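Long-range contacts in 16 kDa salivary peptide (Culex quinquefasciatus, PDB 7KCG), which is of unknown function but is a mosquito salivary protein with a ricin-type beta-trefoil fold that may bind sugars: residues G10-K15 with W46-E51; E19-A24 with G121-A126; R35-C40 with N76-W81; G63-E68 with G90-K95; S99-Y104 with K135-I140. One frame throughout, in Å; residues are numbered along the deposited sequence.

Contact 1: G10-K15 with W46-E51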
# COMPACT_ATOMS: atom_id res chain seq x y z
N GLY A 10 -2.81 12.34 5.34
CA GLY A 10 -3.41 12.07 6.62
C GLY A 10 -4.20 10.77 6.63
O GLY A 10 -3.75 9.76 6.08
N CYS A 11 -5.37 10.80 7.24
CA CYS A 11 -6.17 9.59 7.40
C CYS A 11 -6.88 9.27 6.09
O CYS A 11 -7.63 10.09 5.57
CB CYS A 11 -7.18 9.78 8.53
SG CYS A 11 -8.05 8.28 9.06
N VAL A 12 -6.68 8.05 5.59
CA VAL A 12 -7.26 7.61 4.32
C VAL A 12 -7.74 6.17 4.44
O VAL A 12 -7.36 5.43 5.35
CB VAL A 12 -6.24 7.71 3.16
CG1 VAL A 12 -5.85 9.15 2.89
CG2 VAL A 12 -5.01 6.85 3.47
N THR A 13 -8.57 5.76 3.48
CA THR A 13 -8.82 4.36 3.19
C THR A 13 -8.26 4.03 1.81
O THR A 13 -8.10 4.90 0.95
CB THR A 13 -10.31 4.00 3.25
OG1 THR A 13 -11.00 4.60 2.15
CG2 THR A 13 -10.92 4.48 4.57
N ILE A 14 -7.94 2.75 1.62
CA ILE A 14 -7.18 2.28 0.46
C ILE A 14 -7.86 1.01 -0.04
O ILE A 14 -7.86 -0.00 0.66
CB ILE A 14 -5.71 2.00 0.80
CG1 ILE A 14 -5.03 3.27 1.32
CG2 ILE A 14 -4.99 1.43 -0.41
CD1 ILE A 14 -3.59 3.06 1.80
N LYS A 15 -8.42 1.07 -1.25
CA LYS A 15 -9.25 -0.01 -1.77
C LYS A 15 -8.76 -0.40 -3.16
O LYS A 15 -8.56 0.46 -4.01
CB LYS A 15 -10.72 0.42 -1.82
CG LYS A 15 -11.66 -0.60 -2.42
CD LYS A 15 -13.09 -0.08 -2.45
N TRP A 46 -5.62 4.01 7.24
CA TRP A 46 -4.18 4.20 7.10
C TRP A 46 -3.85 5.67 7.27
O TRP A 46 -4.74 6.53 7.27
CB TRP A 46 -3.69 3.70 5.73
CG TRP A 46 -3.96 2.26 5.48
CD1 TRP A 46 -5.16 1.69 5.16
CD2 TRP A 46 -3.01 1.19 5.50
NE1 TRP A 46 -5.02 0.33 5.00
CE2 TRP A 46 -3.70 0.00 5.21
CE3 TRP A 46 -1.63 1.13 5.75
CZ2 TRP A 46 -3.07 -1.23 5.15
CZ3 TRP A 46 -1.01 -0.09 5.70
CH2 TRP A 46 -1.73 -1.26 5.40
N THR A 47 -2.56 5.99 7.41
CA THR A 47 -2.11 7.37 7.43
C THR A 47 -1.06 7.58 6.36
O THR A 47 -0.03 6.89 6.35
CB THR A 47 -1.57 7.77 8.81
OG1 THR A 47 -2.64 7.77 9.76
CG2 THR A 47 -1.00 9.17 8.74
N ILE A 48 -1.32 8.52 5.45
CA ILE A 48 -0.40 8.87 4.37
C ILE A 48 0.27 10.19 4.71
O ILE A 48 -0.42 11.19 4.99
CB ILE A 48 -1.13 8.94 3.02
CG1 ILE A 48 -1.60 7.55 2.60
CG2 ILE A 48 -0.21 9.56 1.98
CD1 ILE A 48 -2.15 7.47 1.19
N THR A 49 1.59 10.19 4.64
CA THR A 49 2.37 11.39 4.96
C THR A 49 3.28 11.70 3.79
O THR A 49 3.94 10.79 3.32
CB THR A 49 3.17 11.20 6.25
OG1 THR A 49 2.35 10.61 7.26
CG2 THR A 49 3.76 12.49 6.77
N ALA A 50 3.33 12.95 3.36
CA ALA A 50 4.22 13.36 2.27
C ALA A 50 5.67 13.34 2.70
O ALA A 50 5.95 13.74 3.83
CB ALA A 50 3.86 14.71 1.76
N GLU A 51 6.54 12.86 1.83
CA GLU A 51 7.99 12.89 2.08
C GLU A 51 8.64 13.34 0.77
O GLU A 51 8.96 12.52 -0.08
CB GLU A 51 8.46 11.65 2.85
CG GLU A 51 8.75 10.40 2.05
CD GLU A 51 10.19 9.97 2.24
OE1 GLU A 51 10.70 10.12 3.36
OE2 GLU A 51 10.80 9.52 1.26
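Gly10 and Val12 pair with Ile48 and Trp46 through four backbone hydrogen bonds. The two outer ones run from Gly10 N to Ile48 O (2.7 Å) and from Trp46 N to Val12 O (2.9 Å, nearly straight at 171°); their reciprocals, Ile48 N to Gly10 O and Val12 N to Trp46 O, complete two antiparallel hydrogen-bonded pairs around the non-hydrogen-bonded pair Cys11–Thr47. There Thr47 CA approaches Gly10 O at 3.2 Å in a CA-H...O contact.

Apolar contacts lie on the face of Val12, Trp46 and Ile48. Val12 CG2 meets Ile48 CG1 at 3.6 Å, the side chains crossing at about a right angle. Ile14 CD1 sits over one face of the Trp46 indole, 4.0 Å from the centroid of the five-membered ring, a CH-pi contact offset toward the rim. The indole NE1 donates to Leu23 O.

On the other face, Cys11 is disulfide-bonded to Cys143, tying the chain just ahead of strand 12-16 to the C-terminal residue of the beta-trefoil.

Contact 2: E19-A24 with G121-A126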
# COMPACT_ATOMS: atom_id res chain seq x y z
N GLU A 19 -10.07 -6.18 -6.93
CA GLU A 19 -10.59 -7.06 -5.89
C GLU A 19 -11.79 -6.46 -5.17
O GLU A 19 -12.67 -7.20 -4.72
CB GLU A 19 -9.46 -7.39 -4.90
CG GLU A 19 -9.91 -7.91 -3.55
CD GLU A 19 -10.41 -9.34 -3.61
OE1 GLU A 19 -10.50 -9.89 -4.73
OE2 GLU A 19 -10.72 -9.92 -2.55
N GLY A 20 -11.85 -5.14 -5.07
CA GLY A 20 -12.97 -4.49 -4.43
C GLY A 20 -12.99 -4.52 -2.92
O GLY A 20 -14.05 -4.28 -2.33
N ARG A 21 -11.86 -4.79 -2.28
CA ARG A 21 -11.77 -4.79 -0.83
C ARG A 21 -10.67 -3.83 -0.37
O ARG A 21 -9.86 -3.35 -1.16
CB ARG A 21 -11.53 -6.20 -0.29
CG ARG A 21 -12.65 -7.18 -0.60
CD ARG A 21 -12.45 -8.48 0.14
NE ARG A 21 -11.35 -9.27 -0.41
CZ ARG A 21 -10.61 -10.11 0.31
NH1 ARG A 21 -10.82 -10.23 1.62
NH2 ARG A 21 -9.64 -10.81 -0.26
N TYR A 22 -10.66 -3.56 0.94
CA TYR A 22 -9.79 -2.56 1.53
C TYR A 22 -8.47 -3.16 2.00
O TYR A 22 -8.45 -4.24 2.60
CB TYR A 22 -10.49 -1.88 2.71
CG TYR A 22 -11.67 -1.05 2.28
CD1 TYR A 22 -12.93 -1.61 2.13
CD2 TYR A 22 -11.51 0.30 2.00
CE1 TYR A 22 -14.00 -0.85 1.72
CE2 TYR A 22 -12.57 1.07 1.60
CZ TYR A 22 -13.82 0.49 1.46
OH TYR A 22 -14.88 1.27 1.05
N LEU A 23 -7.38 -2.46 1.71
CA LEU A 23 -6.09 -2.86 2.26
C LEU A 23 -6.15 -2.81 3.78
O LEU A 23 -6.72 -1.88 4.36
CB LEU A 23 -4.97 -1.95 1.73
CG LEU A 23 -3.53 -2.43 1.93
CD1 LEU A 23 -3.27 -3.68 1.13
CD2 LEU A 23 -2.56 -1.33 1.54
N ALA A 24 -5.54 -3.80 4.43
CA ALA A 24 -5.65 -3.88 5.88
C ALA A 24 -4.44 -4.62 6.43
O ALA A 24 -3.73 -5.32 5.70
CB ALA A 24 -6.95 -4.59 6.29
N GLY A 121 -9.24 -12.26 -5.52
CA GLY A 121 -9.90 -13.26 -4.67
C GLY A 121 -8.92 -13.81 -3.67
O GLY A 121 -9.31 -14.67 -2.86
N THR A 122 -7.69 -13.31 -3.72
CA THR A 122 -6.61 -13.78 -2.83
C THR A 122 -6.41 -12.72 -1.77
O THR A 122 -6.56 -11.54 -2.11
CB THR A 122 -5.30 -13.86 -3.62
OG1 THR A 122 -5.66 -14.10 -4.98
CG2 THR A 122 -4.39 -14.96 -3.14
N ASP A 123 -6.15 -13.13 -0.55
CA ASP A 123 -5.83 -12.20 0.53
C ASP A 123 -4.35 -11.83 0.55
O ASP A 123 -3.89 -11.18 1.49
CB ASP A 123 -6.27 -12.78 1.87
CG ASP A 123 -7.75 -12.55 2.15
OD1 ASP A 123 -8.57 -12.83 1.25
OD2 ASP A 123 -8.09 -12.08 3.25
N TRP A 124 -3.61 -12.23 -0.48
CA TRP A 124 -2.19 -11.95 -0.58
C TRP A 124 -1.98 -10.68 -1.41
O TRP A 124 -2.64 -10.48 -2.44
CB TRP A 124 -1.44 -13.13 -1.22
CG TRP A 124 -1.54 -14.41 -0.41
CD1 TRP A 124 -1.77 -14.51 0.92
CD2 TRP A 124 -1.45 -15.76 -0.90
NE1 TRP A 124 -1.82 -15.83 1.30
CE2 TRP A 124 -1.62 -16.62 0.20
CE3 TRP A 124 -1.24 -16.32 -2.17
CZ2 TRP A 124 -1.58 -18.02 0.08
CZ3 TRP A 124 -1.21 -17.71 -2.29
CH2 TRP A 124 -1.38 -18.55 -1.16
N VAL A 125 -1.07 -9.83 -0.93
CA VAL A 125 -0.68 -8.58 -1.58
C VAL A 125 0.78 -8.73 -1.99
O VAL A 125 1.56 -9.41 -1.32
CB VAL A 125 -0.87 -7.38 -0.63
CG1 VAL A 125 -0.51 -6.04 -1.33
CG2 VAL A 125 -2.27 -7.36 -0.06
N ALA A 126 1.13 -8.09 -3.10
CA ALA A 126 2.50 -8.13 -3.60
C ALA A 126 2.80 -6.82 -4.33
O ALA A 126 2.04 -5.84 -4.23
CB ALA A 126 2.70 -9.34 -4.52
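A salt-bridge network of Glu19, Arg21 and Asp123 joins the turn leading into strand 22-29 to the loop before strand 125-128. Arg21 NH2 donates to Asp123 OD1 at 2.7 Å with an N-H...O angle of 162°. The carboxylate oxygen lies close to the guanidinium plane, whereas NH2 meets it from well above the carboxylate plane; the two planes are 48° apart. A bend at chi3 (-73°) turns NE out of the line of the arginine chain. Glu19 also sits at the guanidinium edge, although the position of its OE2 is doubtful. Its other oxygen, OE1, accepts from Gly121 N at 2.8 Å, again from above the carboxylate plane, so the glutamate probably connects the arginine with the backbone of 121-126, where Gly121 itself is poorly ordered.

These polar links belong to the partly exposed side of the beta-trefoil, and the contact turns apolar toward its interior. Leu23 CD1 touches Val125 CG2 at 4.0 Å, the side chains crossing at about a right angle. Both residues are buried and both also pack on Leu116, while Val125 reaches Val37 and Phe39 of strand 34-40.

Contact 3: R35-C40 with N76-W81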
# COMPACT_ATOMS: atom_id res chain seq x y z
N ARG A 35 4.96 -7.90 9.91
CA ARG A 35 3.54 -8.35 9.90
C ARG A 35 3.02 -8.33 8.47
O ARG A 35 3.45 -7.49 7.69
CB ARG A 35 2.66 -7.48 10.79
CG ARG A 35 1.17 -7.79 10.75
CD ARG A 35 0.31 -6.83 11.55
NE ARG A 35 0.99 -6.34 12.73
CZ ARG A 35 1.02 -6.98 13.89
NH1 ARG A 35 0.40 -8.14 14.02
NH2 ARG A 35 1.67 -6.46 14.91
N HIS A 36 2.12 -9.24 8.14
CA HIS A 36 1.64 -9.36 6.74
C HIS A 36 0.54 -8.35 6.44
O HIS A 36 0.02 -7.77 7.38
CB HIS A 36 1.17 -10.79 6.51
CG HIS A 36 2.25 -11.72 6.08
ND1 HIS A 36 2.56 -12.87 6.78
CD2 HIS A 36 3.10 -11.68 5.03
CE1 HIS A 36 3.54 -13.49 6.18
NE2 HIS A 36 3.90 -12.79 5.11
N VAL A 37 0.23 -8.18 5.17
CA VAL A 37 -0.85 -7.29 4.78
C VAL A 37 -1.93 -8.10 4.08
O VAL A 37 -1.66 -9.12 3.45
CB VAL A 37 -0.38 -6.14 3.87
CG1 VAL A 37 0.55 -5.21 4.61
CG2 VAL A 37 0.29 -6.70 2.63
N SER A 38 -3.17 -7.63 4.20
CA SER A 38 -4.30 -8.38 3.68
C SER A 38 -5.40 -7.40 3.26
O SER A 38 -5.16 -6.20 3.09
CB SER A 38 -4.77 -9.41 4.71
OG SER A 38 -5.49 -10.43 4.07
N PHE A 39 -6.59 -7.95 3.11
CA PHE A 39 -7.76 -7.15 2.70
C PHE A 39 -8.89 -7.36 3.71
O PHE A 39 -8.85 -8.32 4.47
CB PHE A 39 -8.23 -7.55 1.31
CG PHE A 39 -7.36 -7.11 0.17
CD1 PHE A 39 -7.43 -5.81 -0.29
CD2 PHE A 39 -6.50 -7.99 -0.44
CE1 PHE A 39 -6.63 -5.39 -1.34
CE2 PHE A 39 -5.70 -7.57 -1.49
CZ PHE A 39 -5.77 -6.28 -1.94
N CYS A 40 -9.85 -6.44 3.71
CA CYS A 40 -11.03 -6.54 4.60
C CYS A 40 -12.23 -5.88 3.92
O CYS A 40 -12.01 -4.95 3.14
CB CYS A 40 -10.77 -5.89 5.95
SG CYS A 40 -11.70 -6.63 7.32
N ASN A 76 7.85 -10.19 -4.56
CA ASN A 76 8.53 -9.60 -3.38
C ASN A 76 7.47 -9.39 -2.33
O ASN A 76 6.36 -8.98 -2.70
CB ASN A 76 9.31 -8.30 -3.66
CG ASN A 76 10.43 -8.39 -4.66
OD1 ASN A 76 10.21 -8.72 -5.82
ND2 ASN A 76 11.63 -8.02 -4.24
N TYR A 77 7.78 -9.71 -1.09
CA TYR A 77 6.87 -9.54 0.03
C TYR A 77 6.59 -8.06 0.27
O TYR A 77 7.46 -7.21 0.09
CB TYR A 77 7.47 -10.12 1.30
CG TYR A 77 7.29 -11.61 1.50
CD1 TYR A 77 6.10 -12.13 1.99
CD2 TYR A 77 8.34 -12.49 1.24
CE1 TYR A 77 5.94 -13.49 2.19
CE2 TYR A 77 8.19 -13.86 1.44
CZ TYR A 77 6.99 -14.36 1.92
OH TYR A 77 6.83 -15.72 2.13
N VAL A 78 5.37 -7.78 0.72
CA VAL A 78 4.98 -6.47 1.24
C VAL A 78 4.59 -6.68 2.69
O VAL A 78 3.72 -7.51 2.98
CB VAL A 78 3.81 -5.87 0.44
CG1 VAL A 78 3.32 -4.63 1.14
CG2 VAL A 78 4.24 -5.58 -0.98
N PHE A 79 5.22 -5.93 3.60
CA PHE A 79 5.08 -6.13 5.03
C PHE A 79 4.69 -4.84 5.74
O PHE A 79 4.93 -3.74 5.25
CB PHE A 79 6.39 -6.59 5.69
CG PHE A 79 6.88 -7.93 5.25
CD1 PHE A 79 6.07 -9.04 5.34
CD2 PHE A 79 8.18 -8.09 4.79
CE1 PHE A 79 6.54 -10.28 4.96
CE2 PHE A 79 8.65 -9.33 4.41
CZ PHE A 79 7.82 -10.42 4.50
N LEU A 80 4.16 -4.99 6.95
CA LEU A 80 4.15 -3.95 7.97
C LEU A 80 5.34 -4.15 8.91
O LEU A 80 5.64 -5.28 9.31
CB LEU A 80 2.83 -3.98 8.75
CG LEU A 80 1.58 -3.67 7.93
CD1 LEU A 80 0.36 -3.62 8.81
CD2 LEU A 80 1.79 -2.36 7.19
N TRP A 81 6.01 -3.05 9.27
CA TRP A 81 7.29 -3.08 9.99
C TRP A 81 7.02 -3.04 11.50
O TRP A 81 6.82 -1.97 12.08
CB TRP A 81 8.16 -1.93 9.52
CG TRP A 81 9.54 -1.81 10.08
CD1 TRP A 81 10.10 -0.69 10.60
CD2 TRP A 81 10.54 -2.83 10.14
NE1 TRP A 81 11.38 -0.95 11.01
CE2 TRP A 81 11.68 -2.26 10.73
CE3 TRP A 81 10.58 -4.17 9.76
CZ2 TRP A 81 12.85 -2.98 10.95
CZ3 TRP A 81 11.74 -4.89 9.98
CH2 TRP A 81 12.86 -4.29 10.57
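Arg35 and Leu80 form the antiparallel hydrogen-bonded pair through which strand 34-40 joins strand 76-81 in the beta-trefoil. Arg35 N donates to Leu80 O at 2.8 Å, and Leu80 N returns a bond of 2.7 Å to Arg35 O. The N-to-C directions of the two segments are 115° apart, well short of antiparallel, so the strands part after this short pairing and side chains carry the rest of the contact. The Arg35 side chain sends NE to a salt bridge with Glu64.

The tightly packed part is buried and aliphatic. Val37 uses both methyls: CG1 lies 3.8 Å from Leu80 CG, while CG2 reaches Val78 O at 3.5 Å and Val78 CG1 at 4.0 Å. Chi1 of -66° sets CG1 anti to the carbonyl carbon, toward Leu80; CG2 takes the position between the backbone N and the carbonyl carbon and meets Val78. Leu66 of strand 64-69 adds to this packing.

The other side is looser, aromatic and only partly buried. His36 starts away from strand 76-81, but its imidazole comes back to join a cluster with Tyr77 and Phe79. The His36 and Tyr77 rings meet rim to rim, with planes 38° apart, and those of His36 and Phe79 meet obliquely as the side chains run side by side. His30 joins this group from outside. His36 NE2 lies 3.6 Å from both Tyr77 CE1 and Phe79 CE1.

Contact 4: G63-E68 with G90-K95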
# COMPACT_ATOMS: atom_id res chain seq x y z
N GLY A 63 0.11 1.17 13.82
CA GLY A 63 1.11 2.22 13.71
C GLY A 63 2.34 1.83 12.92
O GLY A 63 3.37 2.50 13.04
N GLU A 64 2.25 0.77 12.12
CA GLU A 64 3.39 0.18 11.44
C GLU A 64 3.47 0.64 9.99
O GLU A 64 2.44 0.80 9.32
CB GLU A 64 3.30 -1.34 11.51
CG GLU A 64 3.36 -1.87 12.94
CD GLU A 64 2.78 -3.27 13.08
OE1 GLU A 64 2.35 -3.86 12.07
OE2 GLU A 64 2.75 -3.79 14.22
N GLU A 65 4.69 0.87 9.51
CA GLU A 65 4.91 1.36 8.15
C GLU A 65 4.79 0.24 7.13
O GLU A 65 5.25 -0.88 7.35
CB GLU A 65 6.30 1.97 8.00
CG GLU A 65 6.50 3.32 8.63
CD GLU A 65 7.80 3.96 8.16
OE1 GLU A 65 8.89 3.42 8.48
OE2 GLU A 65 7.72 4.99 7.46
N LEU A 66 4.19 0.56 5.99
CA LEU A 66 4.11 -0.37 4.87
C LEU A 66 5.41 -0.32 4.07
O LEU A 66 5.88 0.76 3.72
CB LEU A 66 2.92 0.02 3.98
CG LEU A 66 2.64 -0.94 2.83
CD1 LEU A 66 2.00 -2.19 3.38
CD2 LEU A 66 1.74 -0.27 1.79
N PHE A 67 6.00 -1.48 3.78
CA PHE A 67 7.24 -1.45 3.00
C PHE A 67 7.36 -2.72 2.17
O PHE A 67 6.68 -3.71 2.41
CB PHE A 67 8.48 -1.25 3.89
CG PHE A 67 8.89 -2.48 4.67
CD1 PHE A 67 8.21 -2.84 5.81
CD2 PHE A 67 10.00 -3.22 4.28
CE1 PHE A 67 8.61 -3.96 6.55
CE2 PHE A 67 10.40 -4.35 5.02
CZ PHE A 67 9.70 -4.71 6.14
N GLU A 68 8.21 -2.65 1.15
CA GLU A 68 8.50 -3.79 0.30
C GLU A 68 9.86 -4.36 0.67
O GLU A 68 10.82 -3.60 0.87
CB GLU A 68 8.48 -3.42 -1.19
CG GLU A 68 8.78 -4.62 -2.10
CD GLU A 68 8.77 -4.28 -3.58
OE1 GLU A 68 8.43 -3.14 -3.95
OE2 GLU A 68 9.11 -5.17 -4.39
N GLY A 90 14.51 3.68 1.26
CA GLY A 90 13.58 3.72 0.16
C GLY A 90 12.49 2.66 0.20
O GLY A 90 11.49 2.80 -0.52
N GLY A 91 12.66 1.62 1.02
CA GLY A 91 11.70 0.53 1.02
C GLY A 91 10.33 0.92 1.53
O GLY A 91 9.34 0.29 1.16
N ALA A 92 10.25 1.93 2.39
CA ALA A 92 8.98 2.38 2.94
C ALA A 92 8.49 3.66 2.29
O ALA A 92 7.54 4.26 2.78
CB ALA A 92 9.09 2.59 4.45
N SER A 93 9.13 4.09 1.21
CA SER A 93 8.72 5.30 0.50
C SER A 93 8.04 4.92 -0.81
O SER A 93 8.44 3.97 -1.48
CB SER A 93 9.92 6.21 0.24
OG SER A 93 10.60 6.50 1.46
N TRP A 94 6.97 5.65 -1.16
CA TRP A 94 6.07 5.25 -2.24
C TRP A 94 5.78 6.43 -3.17
O TRP A 94 5.50 7.54 -2.71
CB TRP A 94 4.76 4.69 -1.65
CG TRP A 94 4.95 3.48 -0.76
CD1 TRP A 94 5.16 3.47 0.60
CD2 TRP A 94 4.96 2.12 -1.17
NE1 TRP A 94 5.28 2.18 1.05
CE2 TRP A 94 5.17 1.33 -0.02
CE3 TRP A 94 4.78 1.48 -2.41
CZ2 TRP A 94 5.22 -0.06 -0.07
CZ3 TRP A 94 4.86 0.11 -2.46
CH2 TRP A 94 5.08 -0.65 -1.30
N LYS A 95 5.84 6.18 -4.47
CA LYS A 95 5.40 7.18 -5.45
C LYS A 95 3.95 6.89 -5.81
O LYS A 95 3.63 5.83 -6.35
CB LYS A 95 6.29 7.17 -6.69
CG LYS A 95 7.76 7.53 -6.43
O HOH W 1 5.49 3.57 4.04
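The backbone of Phe67 and Glu68 passes close to a type I turn, Gly90 to Ser93, with Glu68 N donating to Gly91 O at 3.1 Å and the axes of strands 64-68 and 93-95 inclined at 69°. The turn is closed by Ser93 N bonding to Gly90 O.

The principal side-chain link is Trp94 NE1, which donates to Leu66 O at 3.1 Å with an N-H...O angle of 162°. The oxygen lies in the indole plane, but the N-H arrives from above the carbonyl plane. Leu66 also touches the indole through its side chain: CD2 sits over one face, offset toward the rim, 4.0 Å from CZ2. Backbone and side chain of one leucine therefore hold both the edge and a face of the tryptophan. A water lies between Leu66 O and Ala92 O and may link them, though it has more acceptors in reach than protons.

Next to the turn, Phe67 CB packs on Ala92 CB at 3.9 Å and lies 3.3 Å from Gly91 O. Glu65 is salt-bridged to Arg56, and Glu68 bonds to His114. All the touching residues are buried. Trp94, packed also on Ile57 and Ile107, spans from strand 93-98 to strand 64-69, both paired to strand 54-59, in the interior of the ricin-type beta-trefoil.

Contact 5: S99-Y104 with K135-I140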
# COMPACT_ATOMS: atom_id res chain seq x y z
N SER A 99 -3.56 6.98 -11.93
CA SER A 99 -3.70 6.00 -12.99
C SER A 99 -4.58 6.60 -14.10
O SER A 99 -5.05 7.74 -14.01
CB SER A 99 -4.32 4.72 -12.46
OG SER A 99 -5.73 4.84 -12.41
N GLY A 100 -4.85 5.79 -15.13
CA GLY A 100 -5.71 6.25 -16.22
C GLY A 100 -7.18 6.37 -15.85
O GLY A 100 -7.93 7.04 -16.57
N ASN A 101 -7.60 5.73 -14.76
CA ASN A 101 -8.97 5.66 -14.27
C ASN A 101 -9.16 6.63 -13.12
O ASN A 101 -8.38 6.62 -12.16
CB ASN A 101 -9.29 4.24 -13.81
CG ASN A 101 -9.17 3.22 -14.93
OD1 ASN A 101 -8.07 2.83 -15.33
ND2 ASN A 101 -10.31 2.77 -15.44
N PRO A 102 -10.20 7.46 -13.20
CA PRO A 102 -10.34 8.59 -12.26
C PRO A 102 -10.51 8.14 -10.82
O PRO A 102 -11.28 7.22 -10.52
CB PRO A 102 -11.60 9.30 -12.77
CG PRO A 102 -11.68 8.94 -14.20
CD PRO A 102 -11.17 7.54 -14.31
N GLY A 103 -9.80 8.82 -9.93
CA GLY A 103 -9.80 8.49 -8.52
C GLY A 103 -8.92 7.32 -8.12
O GLY A 103 -8.73 7.09 -6.91
N TYR A 104 -8.36 6.57 -9.07
CA TYR A 104 -7.49 5.45 -8.74
C TYR A 104 -6.03 5.83 -8.95
O TYR A 104 -5.68 6.57 -9.88
CB TYR A 104 -7.81 4.21 -9.58
CG TYR A 104 -9.17 3.62 -9.29
CD1 TYR A 104 -9.32 2.69 -8.28
CD2 TYR A 104 -10.29 4.01 -10.02
CE1 TYR A 104 -10.56 2.14 -7.99
CE2 TYR A 104 -11.55 3.46 -9.74
CZ TYR A 104 -11.67 2.52 -8.73
OH TYR A 104 -12.88 1.96 -8.43
N LYS A 135 -5.58 -4.48 -11.42
CA LYS A 135 -5.02 -5.13 -10.24
C LYS A 135 -4.02 -4.23 -9.52
O LYS A 135 -3.72 -4.47 -8.34
CB LYS A 135 -4.34 -6.44 -10.62
CG LYS A 135 -5.18 -7.37 -11.52
CD LYS A 135 -4.30 -8.43 -12.20
CE LYS A 135 -5.02 -9.14 -13.35
NZ LYS A 135 -4.16 -10.16 -14.03
N TYR A 136 -3.49 -3.24 -10.22
CA TYR A 136 -2.50 -2.30 -9.70
C TYR A 136 -3.11 -0.98 -9.26
O TYR A 136 -2.38 -0.08 -8.84
CB TYR A 136 -1.44 -2.02 -10.78
CG TYR A 136 -0.63 -3.23 -11.19
CD1 TYR A 136 -1.04 -4.05 -12.23
CD2 TYR A 136 0.56 -3.53 -10.54
CE1 TYR A 136 -0.29 -5.16 -12.60
CE2 TYR A 136 1.32 -4.64 -10.91
CZ TYR A 136 0.89 -5.45 -11.94
OH TYR A 136 1.64 -6.55 -12.30
N GLU A 137 -4.43 -0.82 -9.36
CA GLU A 137 -5.05 0.49 -9.22
C GLU A 137 -5.75 0.56 -7.87
O GLU A 137 -6.43 -0.38 -7.47
CB GLU A 137 -6.02 0.76 -10.38
CG GLU A 137 -5.28 0.88 -11.71
CD GLU A 137 -6.20 1.10 -12.90
OE1 GLU A 137 -7.37 0.69 -12.81
OE2 GLU A 137 -5.75 1.67 -13.91
N TRP A 138 -5.56 1.68 -7.17
CA TRP A 138 -6.01 1.82 -5.79
C TRP A 138 -6.78 3.11 -5.60
O TRP A 138 -6.29 4.19 -5.96
CB TRP A 138 -4.82 1.78 -4.83
CG TRP A 138 -4.01 0.55 -4.98
CD1 TRP A 138 -3.03 0.32 -5.90
CD2 TRP A 138 -4.12 -0.66 -4.21
NE1 TRP A 138 -2.52 -0.96 -5.74
CE2 TRP A 138 -3.17 -1.57 -4.70
CE3 TRP A 138 -4.93 -1.05 -3.13
CZ2 TRP A 138 -2.99 -2.85 -4.15
CZ3 TRP A 138 -4.75 -2.32 -2.59
CH2 TRP A 138 -3.79 -3.20 -3.11
N ARG A 139 -7.96 3.01 -4.99
CA ARG A 139 -8.76 4.18 -4.66
C ARG A 139 -8.40 4.66 -3.25
O ARG A 139 -8.56 3.92 -2.28
CB ARG A 139 -10.26 3.89 -4.75
CG ARG A 139 -11.12 5.14 -4.47
CD ARG A 139 -12.59 4.90 -4.80
NE ARG A 139 -13.39 4.53 -3.63
CZ ARG A 139 -14.47 3.74 -3.66
NH1 ARG A 139 -14.89 3.21 -4.80
NH2 ARG A 139 -15.12 3.47 -2.53
N ILE A 140 -7.94 5.91 -3.15
CA ILE A 140 -7.45 6.48 -1.90
C ILE A 140 -8.37 7.62 -1.51
O ILE A 140 -8.43 8.64 -2.21
CB ILE A 140 -6.00 6.96 -2.02
CG1 ILE A 140 -5.09 5.79 -2.41
CG2 ILE A 140 -5.55 7.62 -0.73
CD1 ILE A 140 -3.65 6.18 -2.68
O HOH W 2 -4.67 3.20 -15.89
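Tyr104 lays its ring obliquely against the backbone of Glu137 to Arg139, with CD1 3.6 Å from Arg139 N and CE1 3.7 Å from Arg139 CB. CG stands anti to the carbonyl carbon (chi1 -66°), which starts the ring along this stretch of chain. The Arg139 side chain crosses that of Tyr104, the guanidinium and ring planes being 54° apart. Nearer the backbone, Tyr104 CB packs on Glu137 CB at 4.0 Å, and Tyr104 CA makes a CA-H...O contact of 3.3 Å with Trp138 O.

Residues 99-104 form the hairpin loop between strands 93-98 and 104-109 of the beta-trefoil. A type II turn runs from Asn101 to Tyr104, and Ser99 OG accepts from Asn101 N in an ST turn. The same hydroxyl donates to Tyr104 O at 3.1 Å; Ser99 N reaches that oxygen too, from the same face of the carbonyl plane, so two bonds from one residue grip it.

Glu137 extends its carboxylate toward this loop. A water donates to Glu137 OE2 at 2.7 Å and accepts from Gly100 N, while OE1 is salt-bridged to Arg17. Ring packing and a water bridge are the clear links across the segments, and the arginine probably helps to stabilise the negative charge of the buried glutamate.

How the contacts relate
From the N terminus, contact 1 closes the first loop, pairing strand 12-16 with 45-51. Contact 2 opens inside that loop, crosses contact 1 and closes only near the end of the chain. Contact 3 also crosses contact 1, is nested within contact 2, and crosses contact 4, itself nested within contact 2. Contact 5 opens after contact 4 and crosses contact 2. Strand 138-142 then returns beside strand 12-16, where Lys15 O bonds to Arg139 N, joining contacts 1 and 5. The antiparallel pairing of strands 64-69 and 76-81 connects contacts 3 and 4. In the interior, Trp138 touches Ile14, Leu23 and Phe39, linking contact 5 to contacts 1, 2 and 3.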